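Local coordinates for protein galactose mutarotase related enzyme (Lactobacillus acidophilus, PDB 3DCD) that is of unknown function but probably binds a carbohydrate and may act as an isomerase of the aldose 1-epimerase kind, at residues M1-E6 and E84-E89; I10-S15 and Y115-N120; L122-S127 and F287-H292; A19-V24 and E32-A37. One frame throughout, in Å; residues are numbered along the deposited sequence.

Contacts 1, 2 and 4 each use a strand of the small antiparallel sheet of strands 2-6, 10-15 and 20-26. Contact 3 lies in the large antiparallel sheet packed on it, where it pairs strand 121-130 with strand 282-292. Contacts 1 and 2 both join the two sheets, with centres about 8 Å apart. The centres of contacts 2 and 3 are about 9 Å apart, those of contacts 2 and 4 about 11 Å. Along the chain, contact 4 is nested inside the loops closed by contacts 1 and 2, which themselves cross, and contact 3 follows. Contacts 1 and 2 hold N-terminal strands to the large sheet, contact 3 brings in the last strand, and contact 4 holds a nearby loop.

Contact 1 (M1-E6 and E84-E89); sequences MDYTIE and ENHTKE
Tyr-3 and His-86 meet as an offset edge-to-face (T-shaped) pair where the small N-terminal sheet meets the edge strand of the large antiparallel sheet. The edge of the tyrosine turns toward the imidazole face. The two planes stand at 89° and the ring centroids are 5.7 Å apart. CG of His-86 is anti to the backbone N (chi1 -177°), and the ring reaches across to strand 2-6. His-86 NE2 donates to Thr-4 O at 2.8 Å. The oxygen lies almost in the imidazole plane, whereas NE2 sits well above the carbonyl plane. A water also donates to Thr-4 O. Ile-5 CG2 packs at the imidazole edge, 3.8 Å from His-86 NE2. An alanine in place of His-86 would probably leave Thr-4 O without its side-chain donor and open a gap beside the Tyr-3 ring. Beyond the histidine, the backbone of Lys-88 meets strand 2-6. The extended Lys-88 chain crosses that of Glu-6 obliquely, with Lys-88 CE 4.1 Å from Glu-6 CG. Ile-5 CA makes a CA-H...O contact with Lys-88 O, and the same oxygen accepts from Glu-6 N at 3.0 Å.

Contact 2 (I10-S15 and Y115-N120); sequences IKVVIS and YNLMNN
Ile-10 reaches from strand 10-15 to Leu-117 and Asn-120, at the end of strand 109-118 and just beyond it. Its CB carries two branches that part at once. Ile-10 CG2 goes to Asn-120 and lies 4.1 Å from Asn-120 CB. CG1 stands between the backbone N and the carbonyl carbon (chi1 59°). There Ile-10 CG1 lies 3.6 Å from Leu-117 CD2 and also touches Asn-119 O. The tip, Ile-10 CD1, presses on Leu-117 CD2 at 3.3 Å, tighter than a usual carbon contact. The same CD1 also meets the carbonyl carbon of Asn-120. An alanine at Ile-10 would probably open a gap against Leu-117 and leave the turn at Asn-120 less closely packed.

Further along, Val-12 CG2 touches the same methyl, CD2 of Leu-117, at 4.0 Å. The two side chains slide past each other in opposite directions. At the far end, Ile-14 meets the CD1/CE1 side of the Tyr-115 ring. Ile-14 CG2 is 3.8 Å from Tyr-115 CE1, and Ile-14 CD1 is 3.9 Å from Tyr-115 CD1. The tyrosine hydroxyl goes elsewhere, in a hydrogen bond with Ala-19 O. The amide of Asn-120 likewise turns away and donates to Tyr-291 O.

The strands run nearly antiparallel, at 174°, but their axes stay 9.2 Å apart. They belong to different sheets, packed as in a beta sandwich. The contact is mainly apolar, so it rests on fit and on the burial of hydrocarbon, while the polar ends of Tyr-115 and Asn-120 find partners outside it.

Contact 3 (L122-S127 and F287-H292); sequences LEENFS and FSMTYH
Leu-122 and Met-289 form an antiparallel hydrogen-bonded pair. Leu-122 N donates to Met-289 O at 2.8 Å, and Met-289 N donates back to Leu-122 O. Glu-124 and Phe-287 repeat the pattern. Glu-124 N reaches Phe-287 O at 2.9 Å in a nearly straight bond, and Phe-287 N returns to Glu-124 O at 3.0 Å. Glu-123 and Ser-288 lie between them as a non-hydrogen-bonded pair. On their face a water donates to Glu-123 OE2 at 2.7 Å and also bonds Ser-288 OG. Each side chain has a further partner: Asn-116 ND2 donates to Glu-123 OE1, and Ser-288 OG bonds Arg-232 NH2.

The other face is mainly hydrophobic. Leu-122 CD2 lies beside the selenomethionine methyl CE of Met-289. Leu-122 CD2 is also 3.4 Å from Tyr-291 OH, a buried hydroxyl with no hydrogen-bond partner in the model. Glu-124 and Phe-287 run side by side, with Glu-124 CB over the ring face in a CH-pi contact 4.1 Å from the Phe-287 centroid. The carboxylate is turned 47° to the ring, and Glu-124 OE1 is 3.2 Å from Phe-287 CZ. Phe-126 CZ packs at the edge of the same ring.

One face thus carries Glu-123 and Ser-288, and the other, mostly apolar, packs on strands 136-147 and 249-256. This is the regular antiparallel pairing of neighbouring strands, here inside the large sheet of a galactose mutarotase-type beta sandwich.

Contact 4 (A19-V24 and E32-A37); sequences AEIQSV and EFMWQA
Val-24 and Phe-33 join the edge strand 20-26 of the small antiparallel sheet to the loop that follows it. Backbone and carboxylate hydrogen bonds form the first group. Phe-33 N donates to Val-24 O at 2.8 Å. Glu-32 bends at chi2 (63°) and turns its carboxylate back to the strand. There Ser-23 OG donates a hydrogen bond to Glu-32 OE1 at 2.6 Å, on its syn lone pair. Glu-32 OE2 accepts from Val-24 N at 2.9 Å, on the syn side. OE2 also takes Met-34 N on its anti lone pair. Three donors therefore grip the two oxygens and fix the rotation of the group.

Apolar contacts come from Met-34, a selenomethionine bent at chi2 and chi3. Met-34 CG lies 3.6 Å from Val-24 CG2 and 3.7 Å from Ile-21 CG2. The Ile-21 and Met-34 side chains cross at about a right angle. Val-24 CG1 reaches Phe-33 CD2, and the ring of Phe-33 also meets Tyr-291.

Side-chain amide hydrogen bonds form the last group, next to the classic beta bulge of Gln-22 and Ser-23 opposite Val-13. Gln-36 NE2 donates twice: to Met-34 O in its own loop at 2.8 Å, and across to Gln-22 O at 3.1 Å.

Contact 1 (M1-E6 and E84-E89)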
# COMPACT_ATOMS: atom_id res chain seq x y z
N MSE A 1 9.37 -10.81 -14.70
CA MSE A 1 10.84 -10.85 -14.44
C MSE A 1 11.15 -10.16 -13.11
O MSE A 1 10.59 -9.11 -12.82
CB MSE A 1 11.60 -10.16 -15.57
CG MSE A 1 13.08 -9.95 -15.27
SE MSE A 1 14.02 -11.66 -15.05
CE MSE A 1 15.38 -11.20 -13.72
N ASP A 2 12.03 -10.77 -12.31
CA ASP A 2 12.47 -10.21 -11.03
C ASP A 2 13.78 -9.42 -11.18
O ASP A 2 14.66 -9.80 -11.97
CB ASP A 2 12.67 -11.30 -9.99
CG ASP A 2 11.36 -11.96 -9.55
OD1 ASP A 2 10.27 -11.44 -9.84
OD2 ASP A 2 11.44 -13.02 -8.91
N TYR A 3 13.89 -8.35 -10.40
CA TYR A 3 15.06 -7.48 -10.41
C TYR A 3 15.45 -7.23 -8.96
O TYR A 3 14.58 -7.15 -8.08
CB TYR A 3 14.74 -6.14 -11.10
CG TYR A 3 14.41 -6.28 -12.58
CD1 TYR A 3 13.12 -6.56 -13.00
CD2 TYR A 3 15.40 -6.14 -13.54
CE1 TYR A 3 12.81 -6.70 -14.37
CE2 TYR A 3 15.11 -6.28 -14.91
CZ TYR A 3 13.81 -6.56 -15.30
OH TYR A 3 13.52 -6.69 -16.63
N THR A 4 16.75 -7.10 -8.72
CA THR A 4 17.30 -6.91 -7.38
C THR A 4 17.94 -5.54 -7.22
O THR A 4 18.64 -5.08 -8.13
CB THR A 4 18.37 -7.98 -7.11
OG1 THR A 4 17.73 -9.25 -7.05
CG2 THR A 4 19.10 -7.72 -5.77
N ILE A 5 17.65 -4.89 -6.09
CA ILE A 5 18.41 -3.74 -5.59
C ILE A 5 18.87 -4.12 -4.18
O ILE A 5 18.16 -4.81 -3.45
CB ILE A 5 17.62 -2.38 -5.63
CG1 ILE A 5 16.36 -2.41 -4.75
CG2 ILE A 5 17.27 -2.00 -7.09
CD1 ILE A 5 15.69 -1.03 -4.52
N GLU A 6 20.08 -3.70 -3.81
CA GLU A 6 20.67 -4.19 -2.57
C GLU A 6 21.82 -3.34 -2.08
O GLU A 6 22.46 -2.62 -2.84
CB GLU A 6 21.13 -5.65 -2.72
CG GLU A 6 22.30 -5.87 -3.66
CD GLU A 6 22.76 -7.32 -3.68
OE1 GLU A 6 22.96 -7.89 -4.77
OE2 GLU A 6 22.95 -7.91 -2.59
N GLU A 84 12.60 1.34 -16.53
CA GLU A 84 13.11 2.57 -17.12
C GLU A 84 14.56 2.87 -16.73
O GLU A 84 15.33 3.41 -17.54
CB GLU A 84 12.22 3.76 -16.72
CG GLU A 84 12.60 5.04 -17.46
CD GLU A 84 11.67 6.19 -17.19
OE1 GLU A 84 11.39 6.48 -16.02
OE2 GLU A 84 11.24 6.83 -18.18
N ASN A 85 14.91 2.53 -15.48
CA ASN A 85 16.23 2.80 -14.92
C ASN A 85 16.49 1.74 -13.85
O ASN A 85 15.58 1.40 -13.10
CB ASN A 85 16.25 4.21 -14.31
CG ASN A 85 17.61 4.56 -13.70
OD1 ASN A 85 18.52 5.01 -14.40
ND2 ASN A 85 17.72 4.40 -12.39
N HIS A 86 17.71 1.21 -13.78
CA HIS A 86 18.04 0.21 -12.76
C HIS A 86 19.53 0.29 -12.42
O HIS A 86 20.36 0.00 -13.26
CB HIS A 86 17.68 -1.20 -13.25
CG HIS A 86 17.93 -2.28 -12.24
ND1 HIS A 86 18.14 -3.59 -12.61
CD2 HIS A 86 17.99 -2.26 -10.89
CE1 HIS A 86 18.33 -4.33 -11.53
NE2 HIS A 86 18.23 -3.55 -10.47
N THR A 87 19.83 0.74 -11.20
CA THR A 87 21.20 0.78 -10.68
C THR A 87 21.24 -0.08 -9.40
O THR A 87 20.22 -0.67 -9.02
CB THR A 87 21.68 2.22 -10.40
OG1 THR A 87 20.78 2.84 -9.48
CG2 THR A 87 21.73 3.04 -11.69
N LYS A 88 22.40 -0.17 -8.74
CA LYS A 88 22.53 -1.11 -7.64
C LYS A 88 21.49 -0.88 -6.55
O LYS A 88 20.96 -1.83 -6.02
CB LYS A 88 23.94 -1.15 -7.04
CG LYS A 88 24.11 -2.32 -6.06
CD LYS A 88 25.54 -2.50 -5.55
CE LYS A 88 25.60 -3.68 -4.56
NZ LYS A 88 26.98 -4.23 -4.33
N GLU A 89 21.21 0.38 -6.23
CA GLU A 89 20.31 0.70 -5.10
C GLU A 89 19.02 1.39 -5.52
O GLU A 89 18.33 1.95 -4.67
CB GLU A 89 21.02 1.57 -4.06
CG GLU A 89 22.23 0.96 -3.38
CD GLU A 89 23.03 2.00 -2.60
OE1 GLU A 89 22.56 3.15 -2.47
OE2 GLU A 89 24.15 1.70 -2.14
O HOH W 1 21.52 -4.85 -7.43

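Contact 2 (I10-S15 and Y115-N120)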
# COMPACT_ATOMS: atom_id res chain seq x y z
N ILE A 10 20.20 -4.50 3.38
CA ILE A 10 18.99 -5.18 2.92
C ILE A 10 19.07 -5.52 1.42
O ILE A 10 19.77 -4.84 0.66
CB ILE A 10 17.66 -4.40 3.28
CG1 ILE A 10 17.61 -3.00 2.67
CG2 ILE A 10 17.41 -4.30 4.82
CD1 ILE A 10 16.22 -2.30 2.88
N LYS A 11 18.40 -6.59 1.02
CA LYS A 11 18.36 -7.00 -0.38
C LYS A 11 16.90 -7.15 -0.76
O LYS A 11 16.13 -7.84 -0.07
CB LYS A 11 19.11 -8.32 -0.59
CG LYS A 11 19.13 -8.83 -2.04
CD LYS A 11 19.88 -10.15 -2.14
CE LYS A 11 20.17 -10.54 -3.59
NZ LYS A 11 21.09 -11.74 -3.69
N VAL A 12 16.53 -6.51 -1.86
CA VAL A 12 15.13 -6.36 -2.24
C VAL A 12 14.97 -6.92 -3.64
O VAL A 12 15.75 -6.59 -4.54
CB VAL A 12 14.68 -4.88 -2.22
CG1 VAL A 12 13.18 -4.76 -2.58
CG2 VAL A 12 14.94 -4.24 -0.85
N VAL A 13 13.95 -7.76 -3.82
CA VAL A 13 13.62 -8.30 -5.13
C VAL A 13 12.25 -7.79 -5.54
O VAL A 13 11.30 -7.86 -4.76
CB VAL A 13 13.59 -9.85 -5.12
CG1 VAL A 13 13.20 -10.37 -6.51
CG2 VAL A 13 14.94 -10.42 -4.70
N ILE A 14 12.15 -7.29 -6.77
CA ILE A 14 10.91 -6.69 -7.25
C ILE A 14 10.58 -7.18 -8.67
O ILE A 14 11.47 -7.30 -9.51
CB ILE A 14 11.02 -5.16 -7.28
CG1 ILE A 14 11.57 -4.64 -5.95
CG2 ILE A 14 9.66 -4.53 -7.59
CD1 ILE A 14 12.49 -3.47 -6.10
N SER A 15 9.30 -7.45 -8.93
CA SER A 15 8.84 -7.96 -10.23
C SER A 15 8.34 -6.83 -11.11
O SER A 15 7.71 -5.89 -10.62
CB SER A 15 7.71 -8.98 -10.05
OG SER A 15 7.19 -9.42 -11.31
N TYR A 115 11.71 2.48 -6.59
CA TYR A 115 12.16 1.92 -5.33
C TYR A 115 13.62 2.25 -5.19
O TYR A 115 14.41 2.07 -6.12
CB TYR A 115 12.02 0.39 -5.34
CG TYR A 115 10.59 -0.08 -5.39
CD1 TYR A 115 10.02 -0.50 -6.59
CD2 TYR A 115 9.82 -0.14 -4.23
CE1 TYR A 115 8.71 -0.95 -6.63
CE2 TYR A 115 8.50 -0.58 -4.25
CZ TYR A 115 7.96 -0.99 -5.45
OH TYR A 115 6.66 -1.43 -5.48
N ASN A 116 14.01 2.74 -4.01
CA ASN A 116 15.41 3.00 -3.78
C ASN A 116 15.82 2.76 -2.33
O ASN A 116 15.00 2.89 -1.42
CB ASN A 116 15.81 4.38 -4.29
CG ASN A 116 15.32 5.49 -3.43
OD1 ASN A 116 15.89 5.75 -2.36
ND2 ASN A 116 14.26 6.17 -3.87
N LEU A 117 17.08 2.39 -2.15
CA LEU A 117 17.63 2.06 -0.83
C LEU A 117 18.55 3.13 -0.25
O LEU A 117 19.35 3.74 -0.97
CB LEU A 117 18.45 0.76 -0.89
CG LEU A 117 17.68 -0.51 -1.18
CD1 LEU A 117 18.63 -1.68 -1.35
CD2 LEU A 117 16.71 -0.76 -0.05
N MSE A 118 18.42 3.30 1.06
CA MSE A 118 19.32 4.09 1.89
C MSE A 118 19.49 3.29 3.18
O MSE A 118 18.55 3.24 3.97
CB MSE A 118 18.66 5.43 2.19
CG MSE A 118 19.34 6.27 3.27
SE MSE A 118 20.64 7.50 2.52
CE MSE A 118 19.41 8.76 1.65
N ASN A 119 20.64 2.66 3.38
CA ASN A 119 20.81 1.78 4.53
C ASN A 119 19.67 0.76 4.60
O ASN A 119 19.35 0.13 3.58
CB ASN A 119 20.94 2.61 5.82
CG ASN A 119 22.19 3.46 5.83
OD1 ASN A 119 22.26 4.47 6.53
ND2 ASN A 119 23.19 3.05 5.08
N ASN A 120 19.04 0.60 5.76
CA ASN A 120 17.94 -0.35 5.87
C ASN A 120 16.57 0.26 5.56
O ASN A 120 15.53 -0.29 5.96
CB ASN A 120 17.94 -1.04 7.25
CG ASN A 120 17.64 -0.08 8.37
OD1 ASN A 120 17.92 1.13 8.27
ND2 ASN A 120 17.04 -0.61 9.45

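Contact 3 (L122-S127 and F287-H292)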
# COMPACT_ATOMS: atom_id res chain seq x y z
N LEU A 122 13.85 1.53 2.64
CA LEU A 122 13.39 1.35 1.27
C LEU A 122 12.26 2.36 1.00
O LEU A 122 11.24 2.35 1.69
CB LEU A 122 12.85 -0.07 1.09
CG LEU A 122 12.15 -0.42 -0.23
CD1 LEU A 122 13.11 -0.27 -1.41
CD2 LEU A 122 11.64 -1.88 -0.14
N GLU A 123 12.45 3.19 -0.02
CA GLU A 123 11.41 4.09 -0.50
C GLU A 123 10.59 3.42 -1.59
O GLU A 123 11.15 2.69 -2.43
CB GLU A 123 12.03 5.36 -1.07
CG GLU A 123 12.72 6.23 -0.06
CD GLU A 123 13.19 7.56 -0.64
OE1 GLU A 123 13.13 7.76 -1.89
OE2 GLU A 123 13.63 8.41 0.16
N GLU A 124 9.29 3.68 -1.58
CA GLU A 124 8.40 3.31 -2.68
C GLU A 124 7.74 4.61 -3.13
O GLU A 124 6.89 5.15 -2.43
CB GLU A 124 7.35 2.30 -2.22
CG GLU A 124 6.26 1.99 -3.28
CD GLU A 124 5.40 0.78 -2.89
OE1 GLU A 124 5.84 -0.06 -2.07
OE2 GLU A 124 4.27 0.68 -3.40
N ASN A 125 8.17 5.13 -4.27
CA ASN A 125 7.78 6.48 -4.68
C ASN A 125 6.91 6.41 -5.91
O ASN A 125 7.24 5.71 -6.87
CB ASN A 125 9.02 7.33 -5.01
CG ASN A 125 10.03 7.40 -3.86
OD1 ASN A 125 11.23 7.17 -4.05
ND2 ASN A 125 9.54 7.72 -2.68
N PHE A 126 5.82 7.17 -5.89
CA PHE A 126 4.90 7.23 -7.02
C PHE A 126 5.04 8.55 -7.77
O PHE A 126 5.13 9.62 -7.17
CB PHE A 126 3.46 7.11 -6.52
CG PHE A 126 3.19 5.86 -5.73
CD1 PHE A 126 3.54 4.59 -6.24
CD2 PHE A 126 2.59 5.93 -4.48
CE1 PHE A 126 3.29 3.42 -5.50
CE2 PHE A 126 2.32 4.77 -3.73
CZ PHE A 126 2.66 3.52 -4.25
N SER A 127 5.01 8.47 -9.10
CA SER A 127 4.95 9.62 -9.95
C SER A 127 3.90 9.35 -11.01
O SER A 127 3.97 8.34 -11.71
CB SER A 127 6.30 9.87 -10.59
OG SER A 127 6.18 10.77 -11.68
N PHE A 287 6.11 6.55 0.12
CA PHE A 287 6.31 6.23 1.52
C PHE A 287 7.61 5.46 1.69
O PHE A 287 8.21 5.04 0.71
CB PHE A 287 5.11 5.46 2.08
CG PHE A 287 4.84 4.15 1.36
CD1 PHE A 287 4.11 4.14 0.16
CD2 PHE A 287 5.30 2.95 1.89
CE1 PHE A 287 3.83 2.95 -0.49
CE2 PHE A 287 5.02 1.73 1.24
CZ PHE A 287 4.30 1.74 0.06
N SER A 288 8.05 5.30 2.94
CA SER A 288 9.33 4.68 3.22
C SER A 288 9.19 3.60 4.28
O SER A 288 8.37 3.73 5.19
CB SER A 288 10.34 5.72 3.69
OG SER A 288 10.45 6.73 2.70
N MSE A 289 10.00 2.56 4.16
CA MSE A 289 9.90 1.42 5.08
C MSE A 289 11.29 1.14 5.61
O MSE A 289 12.24 1.10 4.83
CB MSE A 289 9.39 0.18 4.34
CG MSE A 289 7.92 0.24 3.88
SE MSE A 289 7.54 -1.01 2.43
CE MSE A 289 8.48 -0.02 0.99
N THR A 290 11.42 0.95 6.92
CA THR A 290 12.67 0.44 7.50
C THR A 290 12.41 -0.93 8.14
O THR A 290 11.32 -1.19 8.66
CB THR A 290 13.28 1.40 8.53
OG1 THR A 290 12.43 1.48 9.69
CG2 THR A 290 13.43 2.80 7.93
N TYR A 291 13.42 -1.79 8.09
CA TYR A 291 13.28 -3.15 8.58
C TYR A 291 14.35 -3.50 9.61
O TYR A 291 15.53 -3.20 9.41
CB TYR A 291 13.41 -4.13 7.42
CG TYR A 291 12.59 -3.75 6.20
CD1 TYR A 291 11.28 -4.22 6.05
CD2 TYR A 291 13.11 -2.92 5.22
CE1 TYR A 291 10.51 -3.86 4.92
CE2 TYR A 291 12.35 -2.56 4.10
CZ TYR A 291 11.06 -3.04 3.96
OH TYR A 291 10.33 -2.69 2.85
N HIS A 292 13.92 -4.16 10.68
CA HIS A 292 14.85 -4.70 11.68
C HIS A 292 14.44 -6.12 12.04
O HIS A 292 13.26 -6.39 12.31
CB HIS A 292 14.93 -3.83 12.93
CG HIS A 292 16.14 -4.12 13.77
ND1 HIS A 292 16.29 -5.29 14.49
CD2 HIS A 292 17.27 -3.41 13.96
CE1 HIS A 292 17.46 -5.27 15.10
NE2 HIS A 292 18.07 -4.13 14.80
O HOH W 2 12.70 8.44 2.71

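Contact 4 (A19-V24 and E32-A37)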
# COMPACT_ATOMS: atom_id res chain seq x y z
N ALA A 19 4.98 -4.03 -10.71
CA ALA A 19 6.08 -3.32 -10.00
C ALA A 19 6.06 -3.69 -8.52
O ALA A 19 6.12 -2.83 -7.65
CB ALA A 19 5.99 -1.77 -10.21
N GLU A 20 5.95 -5.00 -8.25
CA GLU A 20 5.62 -5.49 -6.91
C GLU A 20 6.83 -6.08 -6.21
O GLU A 20 7.52 -6.94 -6.76
CB GLU A 20 4.53 -6.57 -6.98
CG GLU A 20 4.12 -7.09 -5.62
CD GLU A 20 3.26 -8.37 -5.68
OE1 GLU A 20 3.52 -9.27 -6.53
OE2 GLU A 20 2.34 -8.48 -4.85
N ILE A 21 7.08 -5.62 -4.98
CA ILE A 21 8.14 -6.20 -4.15
C ILE A 21 7.80 -7.67 -3.92
O ILE A 21 6.67 -7.99 -3.55
CB ILE A 21 8.22 -5.48 -2.80
CG1 ILE A 21 8.76 -4.05 -2.99
CG2 ILE A 21 9.09 -6.27 -1.80
CD1 ILE A 21 8.59 -3.21 -1.70
N GLN A 22 8.77 -8.56 -4.18
CA GLN A 22 8.62 -10.00 -3.95
C GLN A 22 9.24 -10.42 -2.63
O GLN A 22 8.80 -11.39 -2.00
CB GLN A 22 9.30 -10.81 -5.07
CG GLN A 22 8.83 -10.48 -6.46
CD GLN A 22 7.35 -10.72 -6.60
OE1 GLN A 22 6.91 -11.85 -6.64
NE2 GLN A 22 6.58 -9.65 -6.64
N SER A 23 10.31 -9.72 -2.24
CA SER A 23 11.15 -10.15 -1.12
C SER A 23 11.96 -9.00 -0.57
O SER A 23 12.48 -8.20 -1.34
CB SER A 23 12.10 -11.27 -1.61
OG SER A 23 13.08 -11.59 -0.64
N VAL A 24 12.08 -8.92 0.75
CA VAL A 24 13.03 -8.00 1.41
C VAL A 24 13.72 -8.82 2.47
O VAL A 24 13.06 -9.36 3.35
CB VAL A 24 12.33 -6.81 2.09
CG1 VAL A 24 13.33 -5.98 2.94
CG2 VAL A 24 11.61 -5.90 1.07
N GLU A 32 13.26 -12.84 6.21
CA GLU A 32 12.41 -12.37 5.12
C GLU A 32 11.29 -11.50 5.67
O GLU A 32 10.49 -11.96 6.48
CB GLU A 32 11.79 -13.55 4.36
CG GLU A 32 10.70 -13.15 3.34
CD GLU A 32 11.22 -12.27 2.22
OE1 GLU A 32 12.07 -12.75 1.44
OE2 GLU A 32 10.79 -11.09 2.11
N PHE A 33 11.22 -10.25 5.23
CA PHE A 33 10.23 -9.33 5.80
C PHE A 33 8.88 -9.36 5.11
O PHE A 33 7.87 -9.04 5.73
CB PHE A 33 10.79 -7.91 5.88
CG PHE A 33 11.90 -7.78 6.88
CD1 PHE A 33 11.60 -7.55 8.22
CD2 PHE A 33 13.23 -7.92 6.50
CE1 PHE A 33 12.63 -7.44 9.18
CE2 PHE A 33 14.25 -7.83 7.44
CZ PHE A 33 13.95 -7.59 8.78
N MSE A 34 8.86 -9.74 3.84
CA MSE A 34 7.64 -9.69 3.04
C MSE A 34 6.87 -11.00 3.06
O MSE A 34 7.44 -12.08 2.89
CB MSE A 34 7.95 -9.35 1.58
CG MSE A 34 8.80 -8.12 1.40
SE MSE A 34 8.07 -6.49 2.27
CE MSE A 34 6.34 -6.41 1.44
N TRP A 35 5.56 -10.87 3.26
CA TRP A 35 4.59 -11.95 3.06
C TRP A 35 4.81 -12.63 1.70
O TRP A 35 4.97 -11.95 0.68
CB TRP A 35 3.18 -11.39 3.16
CG TRP A 35 2.05 -12.31 2.72
CD1 TRP A 35 1.26 -12.16 1.61
CD2 TRP A 35 1.59 -13.48 3.38
NE1 TRP A 35 0.33 -13.17 1.55
CE2 TRP A 35 0.51 -13.99 2.62
CE3 TRP A 35 1.97 -14.15 4.55
CZ2 TRP A 35 -0.18 -15.15 2.99
CZ3 TRP A 35 1.28 -15.31 4.90
CH2 TRP A 35 0.22 -15.79 4.13
N GLN A 36 4.84 -13.97 1.70
CA GLN A 36 5.24 -14.72 0.50
C GLN A 36 4.08 -15.21 -0.35
O GLN A 36 4.24 -16.14 -1.15
CB GLN A 36 6.21 -15.85 0.88
CG GLN A 36 7.57 -15.31 1.30
CD GLN A 36 8.18 -14.45 0.18
OE1 GLN A 36 8.39 -14.94 -0.93
NE2 GLN A 36 8.44 -13.17 0.47
N ALA A 37 2.92 -14.56 -0.18
CA ALA A 37 1.81 -14.69 -1.12
C ALA A 37 1.21 -16.11 -1.17
O ALA A 37 0.85 -16.59 -2.25
CB ALA A 37 2.26 -14.25 -2.52